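Local coordinates for protein receptor-type adenylate cyclase gresag 4.1 (Trypanosoma brucei, PDB 1FX2) that converts ATP into cyclic AMP and diphosphate through its class III cyclase domain, using magnesium, and may serve as a receptor for an unknown ligand, at residues P31-D36 with T92-D97; V38-R43 with H88-N93; G174-T179 with L216-S221; A181-L186 with K192-T197. All blocks are in the same frame, centred on the assembly; numbering follows the deposited sequence. Where two conformers were deposited one is given.

Interaction 1 of 4, residues P31-D36 with T92-D97; sequences PDLMPD and TNALDD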
loop_
_atom_site.group_PDB
_atom_site.type_symbol
_atom_site.label_atom_id
_atom_site.label_comp_id
_atom_site.label_asym_id
_atom_site.label_seq_id
_atom_site.Cartn_x
_atom_site.Cartn_y
_atom_site.Cartn_z
ATOM N N PRO A 31 26.608 -27.102 8.087
ATOM C CA PRO A 31 25.975 -27.899 9.168
ATOM C C PRO A 31 26.652 -27.783 10.541
ATOM O O PRO A 31 25.995 -28.002 11.568
ATOM C CB PRO A 31 26.097 -29.362 8.644
ATOM C CG PRO A 31 27.372 -29.273 7.850
ATOM C CD PRO A 31 27.210 -27.976 7.039
ATOM N N ASP A 32 27.897 -27.367 10.592
ATOM C CA ASP A 32 28.600 -27.182 11.835
ATOM C C ASP A 32 28.469 -25.739 12.396
ATOM O O ASP A 32 28.805 -25.467 13.524
ATOM C CB ASP A 32 30.077 -27.485 11.610
ATOM C CG ASP A 32 30.348 -28.986 11.448
ATOM O OD1 ASP A 32 29.491 -29.830 11.808
ATOM O OD2 ASP A 32 31.451 -29.312 10.971
ATOM N N LEU A 33 27.829 -24.863 11.654
ATOM C CA LEU A 33 27.642 -23.464 12.138
ATOM C C LEU A 33 26.165 -23.214 12.415
ATOM O O LEU A 33 25.851 -22.450 13.301
ATOM C CB LEU A 33 28.063 -22.407 11.064
ATOM C CG LEU A 33 29.444 -22.436 10.445
ATOM C CD1 LEU A 33 29.491 -21.359 9.315
ATOM C CD2 LEU A 33 30.403 -22.134 11.593
ATOM N N MET A 34 25.256 -23.857 11.676
ATOM C CA MET A 34 23.845 -23.496 11.826
ATOM C C MET A 34 23.231 -23.778 13.220
ATOM O O MET A 34 22.414 -23.007 13.706
ATOM C CB MET A 34 23.015 -24.075 10.641
ATOM C CG MET A 34 23.230 -23.381 9.318
ATOM S SD MET A 34 22.789 -21.605 9.361
ATOM C CE MET A 34 21.001 -21.727 9.208
ATOM N N PRO A 35 23.553 -24.908 13.859
ATOM C CA PRO A 35 22.941 -25.059 15.176
ATOM C C PRO A 35 23.179 -23.898 16.113
ATOM O O PRO A 35 22.263 -23.389 16.738
ATOM C CB PRO A 35 23.562 -26.382 15.707
ATOM C CG PRO A 35 23.806 -27.180 14.422
ATOM C CD PRO A 35 24.299 -26.118 13.397
ATOM N N ASP A 36 24.432 -23.428 16.183
ATOM C CA ASP A 36 24.715 -22.328 17.083
ATOM C C ASP A 36 24.130 -20.990 16.531
ATOM O O ASP A 36 23.643 -20.211 17.341
ATOM C CB ASP A 36 26.213 -22.144 17.164
ATOM C CG ASP A 36 26.920 -23.195 18.006
ATOM O OD1 ASP A 36 26.296 -23.956 18.730
ATOM O OD2 ASP A 36 28.170 -23.204 17.960
ATOM N N THR A 92 31.609 -15.637 12.185
ATOM C CA THR A 92 31.930 -16.210 10.902
ATOM C C THR A 92 31.498 -15.265 9.791
ATOM O O THR A 92 30.498 -14.555 9.966
ATOM C CB THR A 92 31.205 -17.610 10.688
ATOM O OG1 THR A 92 31.610 -18.137 9.429
ATOM C CG2 THR A 92 29.656 -17.434 10.650
ATOM N N ASN A 93 32.176 -15.320 8.630
ATOM C CA ASN A 93 31.711 -14.566 7.436
ATOM C C ASN A 93 31.116 -15.568 6.486
ATOM O O ASN A 93 30.656 -15.175 5.402
ATOM C CB ASN A 93 32.862 -13.881 6.676
ATOM C CG ASN A 93 33.527 -12.794 7.481
ATOM O OD1 ASN A 93 32.875 -11.988 8.126
ATOM N ND2 ASN A 93 34.855 -12.823 7.482
ATOM N N ALA A 94 31.025 -16.848 6.891
ATOM C CA ALA A 94 30.570 -17.860 5.928
ATOM C C ALA A 94 29.111 -17.709 5.457
ATOM O O ALA A 94 28.768 -18.036 4.338
ATOM C CB ALA A 94 30.734 -19.251 6.481
ATOM N N LEU A 95 28.276 -17.291 6.357
ATOM C CA LEU A 95 26.875 -17.098 6.007
ATOM C C LEU A 95 26.689 -15.905 5.032
ATOM O O LEU A 95 25.977 -16.039 4.003
ATOM C CB LEU A 95 26.251 -16.893 7.383
ATOM C CG LEU A 95 25.965 -18.223 8.075
ATOM C CD1 LEU A 95 26.078 -18.104 9.574
ATOM C CD2 LEU A 95 24.652 -18.798 7.695
ATOM N N ASP A 96 27.441 -14.812 5.257
ATOM C CA ASP A 96 27.424 -13.664 4.333
ATOM C C ASP A 96 27.998 -14.068 2.976
ATOM O O ASP A 96 27.461 -13.706 1.929
ATOM C CB ASP A 96 28.184 -12.518 4.955
ATOM C CG ASP A 96 27.422 -11.905 6.100
ATOM O OD1 ASP A 96 27.625 -12.286 7.270
ATOM O OD2 ASP A 96 26.511 -11.090 5.790
ATOM N N ASP A 97 29.083 -14.849 2.999
ATOM C CA ASP A 97 29.619 -15.318 1.699
ATOM C C ASP A 97 28.614 -16.148 0.965
ATOM O O ASP A 97 28.455 -15.982 -0.248
ATOM C CB ASP A 97 30.885 -16.200 1.970
ATOM C CG ASP A 97 32.089 -15.386 2.411
ATOM O OD1 ASP A 97 32.083 -14.155 2.366
ATOM O OD2 ASP A 97 33.053 -16.017 2.888
#

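Interaction 2 of 4, residues V38-R43 with H88-N93; sequences VAAHHR and HDWGTN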
loop_
_atom_site.group_PDB
_atom_site.type_symbol
_atom_site.label_atom_id
_atom_site.label_comp_id
_atom_site.label_asym_id
_atom_site.label_seq_id
_atom_site.Cartn_x
_atom_site.Cartn_y
_atom_site.Cartn_z
ATOM N N VAL A 38 21.417 -20.609 14.682
ATOM C CA VAL A 38 19.982 -20.551 14.838
ATOM C C VAL A 38 19.640 -20.435 16.323
ATOM O O VAL A 38 18.720 -19.763 16.663
ATOM C CB VAL A 38 19.219 -21.719 14.141
ATOM C CG1 VAL A 38 17.694 -21.545 14.251
ATOM C CG2 VAL A 38 19.602 -21.736 12.600
ATOM N N ALA A 39 20.377 -21.133 17.207
ATOM C CA ALA A 39 20.122 -20.954 18.626
ATOM C C ALA A 39 20.306 -19.491 19.042
ATOM O O ALA A 39 19.468 -18.987 19.799
ATOM C CB ALA A 39 21.064 -21.871 19.428
ATOM N N ALA A 40 21.293 -18.787 18.455
ATOM C CA ALA A 40 21.465 -17.373 18.827
ATOM C C ALA A 40 20.269 -16.552 18.305
ATOM O O ALA A 40 19.819 -15.612 18.963
ATOM C CB ALA A 40 22.802 -16.819 18.310
ATOM N N HIS A 41 19.856 -16.902 17.077
ATOM C CA HIS A 41 18.653 -16.259 16.478
ATOM C C HIS A 41 17.489 -16.378 17.433
ATOM O O HIS A 41 16.783 -15.405 17.675
ATOM C CB HIS A 41 18.417 -16.961 15.058
ATOM C CG HIS A 41 17.014 -16.884 14.531
ATOM N ND1 HIS A 41 16.024 -17.762 14.953
ATOM C CD2 HIS A 41 16.482 -16.195 13.489
ATOM C CE1 HIS A 41 14.950 -17.626 14.165
ATOM N NE2 HIS A 41 15.200 -16.657 13.281
ATOM N N HIS A 42 17.225 -17.589 17.919
ATOM C CA HIS A 42 16.079 -17.740 18.840
ATOM C C HIS A 42 16.246 -16.944 20.130
ATOM O O HIS A 42 15.297 -16.390 20.661
ATOM C CB HIS A 42 15.891 -19.218 19.172
ATOM C CG HIS A 42 15.110 -20.002 18.167
ATOM N ND1 HIS A 42 15.323 -19.912 16.813
ATOM C CD2 HIS A 42 14.124 -20.918 18.323
ATOM C CE1 HIS A 42 14.521 -20.743 16.171
ATOM N NE2 HIS A 42 13.764 -21.353 17.066
ATOM N N ARG A 43 17.468 -16.926 20.679
ATOM C CA ARG A 43 17.641 -16.154 21.893
ATOM C C ARG A 43 17.365 -14.667 21.663
ATOM O O ARG A 43 16.726 -14.000 22.470
ATOM C CB ARG A 43 19.072 -16.359 22.401
ATOM C CG ARG A 43 19.312 -17.697 22.965
ATOM C CD ARG A 43 20.651 -17.619 23.719
ATOM N NE ARG A 43 21.795 -17.313 22.837
ATOM C CZ ARG A 43 22.488 -18.257 22.188
ATOM N NH1 ARG A 43 22.134 -19.547 22.311
ATOM N NH2 ARG A 43 23.608 -17.930 21.566
ATOM N N HIS A 88 24.847 -8.207 15.886
ATOM C CA HIS A 88 25.376 -9.432 16.483
ATOM C C HIS A 88 26.675 -9.929 15.838
ATOM O O HIS A 88 26.815 -9.889 14.669
ATOM C CB HIS A 88 24.309 -10.540 16.369
ATOM C CG HIS A 88 24.670 -11.825 17.014
ATOM N ND1 HIS A 88 24.634 -11.976 18.398
ATOM C CD2 HIS A 88 25.025 -13.018 16.493
ATOM C CE1 HIS A 88 24.966 -13.236 18.670
ATOM N NE2 HIS A 88 25.209 -13.887 17.545
ATOM N N ASP A 89 27.586 -10.442 16.670
ATOM C CA ASP A 89 28.824 -11.046 16.161
ATOM C C ASP A 89 28.530 -12.537 15.959
ATOM O O ASP A 89 28.392 -13.342 16.889
ATOM C CB ASP A 89 29.932 -10.880 17.179
ATOM C CG ASP A 89 31.240 -11.499 16.684
ATOM O OD1 ASP A 89 31.291 -12.073 15.571
ATOM O OD2 ASP A 89 32.227 -11.368 17.403
ATOM N N TRP A 90 28.406 -12.898 14.713
ATOM C CA TRP A 90 28.103 -14.280 14.319
ATOM C C TRP A 90 29.324 -15.183 14.336
ATOM O O TRP A 90 29.175 -16.403 14.150
ATOM C CB TRP A 90 27.434 -14.291 12.894
ATOM C CG TRP A 90 26.108 -13.575 12.867
ATOM C CD1 TRP A 90 25.931 -12.273 12.583
ATOM C CD2 TRP A 90 24.848 -14.105 13.256
ATOM N NE1 TRP A 90 24.630 -11.913 12.774
ATOM C CE2 TRP A 90 23.920 -13.022 13.194
ATOM C CE3 TRP A 90 24.427 -15.389 13.671
ATOM C CZ2 TRP A 90 22.566 -13.178 13.527
ATOM C CZ3 TRP A 90 23.074 -15.542 14.013
ATOM C CH2 TRP A 90 22.165 -14.447 13.933
ATOM N N GLY A 91 30.498 -14.567 14.478
ATOM C CA GLY A 91 31.731 -15.372 14.602
ATOM C C GLY A 91 32.149 -16.065 13.327
ATOM O O GLY A 91 33.059 -16.893 13.383
ATOM N N THR A 92 31.609 -15.637 12.185
ATOM C CA THR A 92 31.930 -16.210 10.902
ATOM C C THR A 92 31.498 -15.265 9.791
ATOM O O THR A 92 30.498 -14.555 9.966
ATOM C CB THR A 92 31.205 -17.610 10.688
ATOM O OG1 THR A 92 31.610 -18.137 9.429
ATOM C CG2 THR A 92 29.656 -17.434 10.650
ATOM N N ASN A 93 32.176 -15.320 8.630
ATOM C CA ASN A 93 31.711 -14.566 7.436
ATOM C C ASN A 93 31.116 -15.568 6.486
ATOM O O ASN A 93 30.656 -15.175 5.402
ATOM C CB ASN A 93 32.862 -13.881 6.676
ATOM C CG ASN A 93 33.527 -12.794 7.481
ATOM O OD1 ASN A 93 32.875 -11.988 8.126
ATOM N ND2 ASN A 93 34.855 -12.823 7.482
#

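Interaction 3 of 4, residues G174-T179 with L216-S221; sequences GQVLMT and LNTVPS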
loop_
_atom_site.group_PDB
_atom_site.type_symbol
_atom_site.label_atom_id
_atom_site.label_comp_id
_atom_site.label_asym_id
_atom_site.label_seq_id
_atom_site.Cartn_x
_atom_site.Cartn_y
_atom_site.Cartn_z
ATOM N N GLY A 174 16.128 -9.963 5.402
ATOM C CA GLY A 174 16.450 -8.597 5.770
ATOM C C GLY A 174 15.366 -7.542 5.599
ATOM O O GLY A 174 15.556 -6.388 5.925
ATOM N N GLN A 175 14.247 -7.933 5.007
ATOM C CA GLN A 175 13.142 -7.035 4.672
ATOM C C GLN A 175 11.952 -7.350 5.591
ATOM O O GLN A 175 11.685 -8.501 5.941
ATOM C CB GLN A 175 12.743 -7.371 3.202
ATOM C CG GLN A 175 11.774 -6.289 2.578
ATOM C CD GLN A 175 11.560 -6.568 1.124
ATOM O OE1 GLN A 175 11.571 -7.698 0.690
ATOM N NE2 GLN A 175 11.276 -5.523 0.341
ATOM N N VAL A 176 11.265 -6.270 5.981
ATOM C CA VAL A 176 10.054 -6.364 6.807
ATOM C C VAL A 176 8.915 -5.750 6.009
ATOM O O VAL A 176 8.991 -4.590 5.567
ATOM C CB VAL A 176 10.206 -5.533 8.124
ATOM C CG1 VAL A 176 8.869 -5.598 8.944
ATOM C CG2 VAL A 176 11.402 -6.140 8.974
ATOM N N LEU A 177 7.886 -6.571 5.725
ATOM C CA LEU A 177 6.688 -6.077 5.040
ATOM C C LEU A 177 5.524 -6.015 5.995
ATOM O O LEU A 177 5.361 -6.890 6.877
ATOM C CB LEU A 177 6.286 -7.077 3.939
ATOM C CG LEU A 177 7.366 -7.206 2.832
ATOM C CD1 LEU A 177 6.835 -8.232 1.743
ATOM C CD2 LEU A 177 7.760 -5.879 2.165
ATOM N N MET A 178 4.726 -4.975 5.842
ATOM C CA MET A 178 3.510 -4.807 6.629
ATOM C C MET A 178 2.363 -4.621 5.641
ATOM O O MET A 178 2.509 -3.895 4.630
ATOM C CB MET A 178 3.584 -3.534 7.507
ATOM C CG MET A 178 4.775 -3.356 8.505
ATOM S SD MET A 178 4.831 -1.593 9.105
ATOM C CE MET A 178 3.344 -1.404 8.969
ATOM N N THR A 179 1.212 -5.194 5.932
ATOM C CA THR A 179 0.067 -4.896 5.058
ATOM C C THR A 179 -0.412 -3.484 5.366
ATOM O O THR A 179 -0.116 -2.907 6.424
ATOM C CB THR A 179 -1.124 -5.862 5.378
ATOM O OG1 THR A 179 -1.421 -5.693 6.794
ATOM C CG2 THR A 179 -0.684 -7.331 5.125
ATOM N N LEU A 216 8.864 -1.760 5.742
ATOM C CA LEU A 216 9.334 -0.986 6.926
ATOM C C LEU A 216 10.796 -0.813 6.801
ATOM O O LEU A 216 11.551 -1.825 6.847
ATOM C CB LEU A 216 8.946 -1.773 8.231
ATOM C CG LEU A 216 9.503 -1.144 9.521
ATOM C CD1 LEU A 216 8.609 0.088 9.829
ATOM C CD2 LEU A 216 9.247 -2.129 10.636
ATOM N N ASN A 217 11.287 0.424 6.808
ATOM C CA ASN A 217 12.709 0.623 6.619
ATOM C C ASN A 217 13.285 0.569 8.034
ATOM O O ASN A 217 12.894 1.345 8.899
ATOM C CB ASN A 217 12.910 1.962 5.903
ATOM C CG ASN A 217 12.350 1.935 4.479
ATOM O OD1 ASN A 217 11.527 2.815 4.028
ATOM N ND2 ASN A 217 12.696 0.918 3.774
ATOM N N THR A 218 14.223 -0.340 8.257
ATOM C CA THR A 218 14.808 -0.653 9.585
ATOM C C THR A 218 16.276 -0.200 9.530
ATOM O O THR A 218 16.653 0.862 10.045
ATOM C CB THR A 218 14.640 -2.184 9.969
ATOM O OG1 THR A 218 15.315 -3.048 9.046
ATOM C CG2 THR A 218 13.151 -2.571 9.905
ATOM N N VAL A 219 17.121 -1.072 8.981
ATOM C CA VAL A 219 18.541 -0.719 8.742
ATOM C C VAL A 219 18.536 0.339 7.642
ATOM O O VAL A 219 18.137 0.175 6.471
ATOM C CB VAL A 219 19.250 -1.916 8.332
ATOM C CG1 VAL A 219 20.691 -1.568 7.951
ATOM C CG2 VAL A 219 19.232 -2.865 9.473
ATOM N N PRO A 220 19.041 1.509 7.973
ATOM C CA PRO A 220 19.023 2.560 6.956
ATOM C C PRO A 220 19.852 2.262 5.637
ATOM O O PRO A 220 20.925 1.718 5.733
ATOM C CB PRO A 220 19.596 3.786 7.731
ATOM C CG PRO A 220 19.509 3.369 9.212
ATOM C CD PRO A 220 19.709 1.911 9.233
ATOM N N SER A 221 19.307 2.579 4.467
ATOM C CA SER A 221 19.881 2.368 3.132
ATOM C C SER A 221 19.946 0.903 2.618
ATOM O O SER A 221 20.555 0.614 1.610
ATOM C CB SER A 221 21.282 2.914 2.999
ATOM O OG SER A 221 21.250 4.223 3.552
HETATM O O HOH W 1 14.556 -3.967 6.735
HETATM O O HOH W 2 12.425 -3.723 5.080
#

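Interaction 4 of 4, residues A181-L186 with K192-T197; sequences AAYMSL and KQIDVT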
loop_
_atom_site.group_PDB
_atom_site.type_symbol
_atom_site.label_atom_id
_atom_site.label_comp_id
_atom_site.label_asym_id
_atom_site.label_seq_id
_atom_site.Cartn_x
_atom_site.Cartn_y
_atom_site.Cartn_z
ATOM N N ALA A 181 -3.319 -2.834 6.317
ATOM C CA ALA A 181 -4.080 -2.960 7.523
ATOM C C ALA A 181 -3.292 -2.746 8.751
ATOM O O ALA A 181 -3.658 -2.009 9.651
ATOM C CB ALA A 181 -4.833 -4.320 7.564
ATOM N N ALA A 182 -2.055 -3.347 8.769
ATOM C CA ALA A 182 -1.230 -3.126 9.931
ATOM C C ALA A 182 -0.772 -1.667 9.991
ATOM O O ALA A 182 -0.706 -1.085 11.076
ATOM C CB ALA A 182 0.011 -4.047 9.851
ATOM N N TYR A 183 -0.361 -1.093 8.873
ATOM C CA TYR A 183 0.139 0.292 8.847
ATOM C C TYR A 183 -0.932 1.230 9.358
ATOM O O TYR A 183 -0.629 2.040 10.252
ATOM C CB TYR A 183 0.539 0.661 7.427
ATOM C CG TYR A 183 1.137 2.053 7.327
ATOM C CD1 TYR A 183 2.360 2.297 7.953
ATOM C CD2 TYR A 183 0.542 3.077 6.616
ATOM C CE1 TYR A 183 2.955 3.559 7.886
ATOM C CE2 TYR A 183 1.167 4.345 6.527
ATOM C CZ TYR A 183 2.357 4.560 7.174
ATOM O OH TYR A 183 2.953 5.845 7.114
ATOM N N MET A 184 -2.206 1.075 8.940
ATOM C CA MET A 184 -3.202 2.012 9.396
ATOM C C MET A 184 -3.768 1.635 10.769
ATOM O O MET A 184 -4.561 2.445 11.320
ATOM C CB MET A 184 -4.184 2.452 8.180
ATOM C CG MET A 184 -3.601 3.802 7.248
ATOM S SD MET A 184 -3.306 4.979 7.942
ATOM C CE MET A 184 -4.973 5.357 8.510
ATOM N N SER A 185 -3.354 0.505 11.380
ATOM C CA SER A 185 -3.716 0.145 12.767
ATOM C C SER A 185 -2.902 0.968 13.742
ATOM O O SER A 185 -3.130 0.945 14.964
ATOM C CB SER A 185 -3.584 -1.338 13.014
ATOM O OG SER A 185 -4.522 -1.995 12.205
ATOM N N LEU A 186 -1.771 1.485 13.266
ATOM C CA LEU A 186 -0.924 2.302 14.102
ATOM C C LEU A 186 -1.580 3.663 14.232
ATOM O O LEU A 186 -2.264 4.132 13.299
ATOM C CB LEU A 186 0.406 2.570 13.362
ATOM C CG LEU A 186 1.196 1.293 13.085
ATOM C CD1 LEU A 186 2.399 1.620 12.156
ATOM C CD2 LEU A 186 1.683 0.720 14.365
ATOM N N LYS A 192 4.466 8.579 12.585
ATOM C CA LYS A 192 5.522 9.547 12.443
ATOM C C LYS A 192 6.855 9.036 12.918
ATOM O O LYS A 192 7.883 9.630 12.549
ATOM C CB LYS A 192 5.220 10.820 13.267
ATOM C CG LYS A 192 3.961 11.496 12.683
ATOM C CD LYS A 192 3.678 12.834 13.324
ATOM C CE LYS A 192 2.343 13.398 12.636
ATOM N NZ LYS A 192 2.318 14.816 13.009
ATOM N N GLN A 193 6.833 7.981 13.715
ATOM C CA GLN A 193 8.076 7.414 14.221
ATOM C C GLN A 193 8.658 6.328 13.386
ATOM O O GLN A 193 9.676 5.734 13.764
ATOM C CB GLN A 193 7.869 6.842 15.622
ATOM C CG GLN A 193 7.356 7.961 16.578
ATOM C CD GLN A 193 8.470 8.872 17.070
ATOM O OE1 GLN A 193 8.775 9.922 16.465
ATOM N NE2 GLN A 193 9.115 8.460 18.174
ATOM N N ILE A 194 8.018 5.961 12.281
ATOM C CA ILE A 194 8.585 4.916 11.440
ATOM C C ILE A 194 8.735 5.483 10.038
ATOM O O ILE A 194 8.081 6.475 9.679
ATOM C CB ILE A 194 7.777 3.623 11.417
ATOM C CG1 ILE A 194 6.347 3.884 10.981
ATOM C CG2 ILE A 194 7.819 2.952 12.791
ATOM C CD1 ILE A 194 5.585 2.641 10.752
ATOM N N ASP A 195 9.482 4.753 9.207
ATOM C CA ASP A 195 9.836 5.060 7.871
ATOM C C ASP A 195 9.394 3.885 6.982
ATOM O O ASP A 195 9.935 2.791 7.176
ATOM C CB ASP A 195 11.397 5.140 7.905
ATOM C CG ASP A 195 12.051 5.525 6.585
ATOM O OD1 ASP A 195 11.504 5.400 5.452
ATOM O OD2 ASP A 195 13.274 5.838 6.680
ATOM N N VAL A 196 8.363 4.086 6.173
ATOM C CA VAL A 196 7.904 3.035 5.224
ATOM C C VAL A 196 8.038 3.438 3.753
ATOM O O VAL A 196 8.029 4.638 3.398
ATOM C CB VAL A 196 6.455 2.563 5.490
ATOM C CG1 VAL A 196 6.302 2.018 6.933
ATOM C CG2 VAL A 196 5.438 3.677 5.172
ATOM N N THR A 197 8.134 2.441 2.894
ATOM C CA THR A 197 8.151 2.642 1.446
ATOM C C THR A 197 7.011 1.821 0.873
ATOM O O THR A 197 6.882 0.601 1.164
ATOM C CB THR A 197 9.421 2.152 0.865
ATOM O OG1 THR A 197 10.488 2.961 1.398
ATOM C CG2 THR A 197 9.366 2.260 -0.705
HETATM O O HOH W 3 5.200 6.130 8.328
#

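Interaction 1 of 4, residues P31-D36 with T92-D97
Leu33 and Thr92 reach toward each other tip to tip, the methyl CD1 of Leu33 ending 3.9 Å from Thr92 OG1. That methyl serves two partners, because Leu33 CD1 also rests 3.7 Å from the CB of Ala94, two residues on. Leucine CG stands anti to its own carbonyl carbon (chi1 -55°), and the extended second torsion carries CD1 out to meet both residues. Thr92 OG1, anti to the backbone N (chi1 -178°), caps the start of helix 94-109 by accepting from Ala94 N at 2.9 Å. The oxygen that brushes the leucine methyl therefore already has a donor. Met34 and Leu95 make a second, oblique meeting, in which the bent methionine chain lays SD 3.8 Å from Leu95 CD2. All the cross-segment contact is van der Waals, with no hydrogen bond between the segments. The side chain of Met34 is about 6 Å from that of Asp62, a predicted magnesium ligand. The pair joins the N-terminal ends of helices 34-51 and 94-109 within the cyclase catalytic domain. Helix 23-29 covers the same patch, its Leu26 touching both Met34 and Leu95, and Leu132 from a loop packs against these two side chains as well.

Interaction 2 of 4, residues V38-R43 with H88-N93
Trp90 comes to Ala40 of helix 34-51 with the outer part of its indole. From CB, a chi1 of -63° and a chi2 of 91° swing the bicyclic ring toward the helix. Near the base of the ring, Trp90 CD2 lies at the edge of the His88 imidazole, in its plane, while His88 CD2 sits 3.4 Å above the indole plane, over its centre. On the pyrrole side NE1 gives its hydrogen to the backbone oxygen of Phe85, at the end of helix 71-87 just before the segment. At the far end CZ3 reaches Ala40 CB at a loose 4.5 Å. His88 adds the closer touch, its NE2 lying 3.9 Å from Ala40 CB. A little further along the loop, Asp89 OD1 accepts from Gly91 N at 2.8 Å in an Asx turn, the donor lying 41° out of the carboxylate plane. Ala37 and Met44, from the same helix as Ala40, also pack on Trp90. The contact joins helix 34-51 to the loop between helices 71-87 and 94-109 of the cyclase catalytic domain. No hydrogen bond crosses it: the meeting is apolar and loose, one methyl against two rings, with the indole N-H already satisfied by Phe85.

Interaction 3 of 4, residues G174-T179 with L216-S221
Val176 lies alongside Leu216, the two side chains pointing the same way, with CG1 of the valine 3.9 Å from CD2 of the leucine. Both leave their backbones with the touching branch anti to the N (chi1 177° for Val176 and 174° for Leu216), which brings CG1 up against the leucine chain. The other methyl of Val176, CG2, turns to Thr218 and meets its CG2 at 4.1 Å, the two side chains crossing at about a right angle. Met178 also comes near Leu216, but that touch is doubtful, since it holds for one of two deposited conformers. Beneath this apolar layer the backbones are joined by one direct bond, from Leu216 N to Val176 O, 2.8 Å long and nearly straight at 163°. Val176 N and Leu216 O are joined by a water, which accepts from the first and donates to Leu216 O at 2.7 Å. A second water carries the link on beyond the end of strand 211-216, donating to Gly174 O and lying 2.6 Å from Thr218 OG1. Gly174 O also accepts from Arg222, and both residues line the pocket that holds a bound dithiothreitol, probably a crystallisation component. Val136 and Ile138 of strand 134-141 and Gln82 of helix 71-87 pack against Val176. The chemistry thus changes along the pair: apolar overlap and a direct backbone bond join strands 176-179 and 211-216 in the central sheet, and water takes over the polar groups where segment 216-221 leaves it.

Interaction 4 of 4, residues A181-L186 with K192-T197
The Tyr183 ring receives both Ile194 and Val196, each at its CE1 side. Val196 CG2 comes within 3.7 Å of Tyr183 CE1, crossing the ring obliquely and staying close to CZ and OH too, while Ile194 CD1 sits at the ring edge, near its plane, 4.0 Å from the same CE1. That isoleucine methyl is shared, since Leu186 CD1 meets Ile194 CD1 tip to tip at 3.6 Å. The phenol oxygen reaches past the apolar group: a water lying in the ring plane stands 2.6 Å from Tyr183 OH and donates a longer bond, 3.2 Å, to Ile194 O. What places the ring is its first torsion, with CG anti to the backbone N (chi1 -177°), which sends it from helix 180-184 across to the incoming chain. Two residues on, Ser185 OG bonds back to Ala181 O at 2.7 Å. Beyond the segment, Arg191 donates to the backbone O of Tyr183, and His87 of the second subunit meets the tyrosine ring edge-to-face. Lys192 forms a salt bridge with Asp89 of that subunit, so the contact also faces a second copy of the protein in the assembly. Within the chain it joins helix 180-184 to strand 196-202 at the sheet's edge, with Phe72 of helix 71-87 packing on Leu186 and Val75 on Ile194.

In the fold
Interaction 3 is the buried contact of the four, and the one closest to the centre of the chain; the others are only partly buried. It belongs to the central sheet, and in it alone a direct hydrogen bond crosses between the segments. Interaction 4 is nested inside the loop that it closes, and the two touch: Asn217 N lies 2.8 Å from Asp195 O, a probable hydrogen bond. Interactions 1 and 2 sit about 8 Å apart, centre to centre, share Thr92 and Asn93, and both use helix 34-51; their contacts are van der Waals. Interaction 4, on the opposite side of the chain's centre, also packs apolar groups, but a water bridges its segments at the tyrosine hydroxyl.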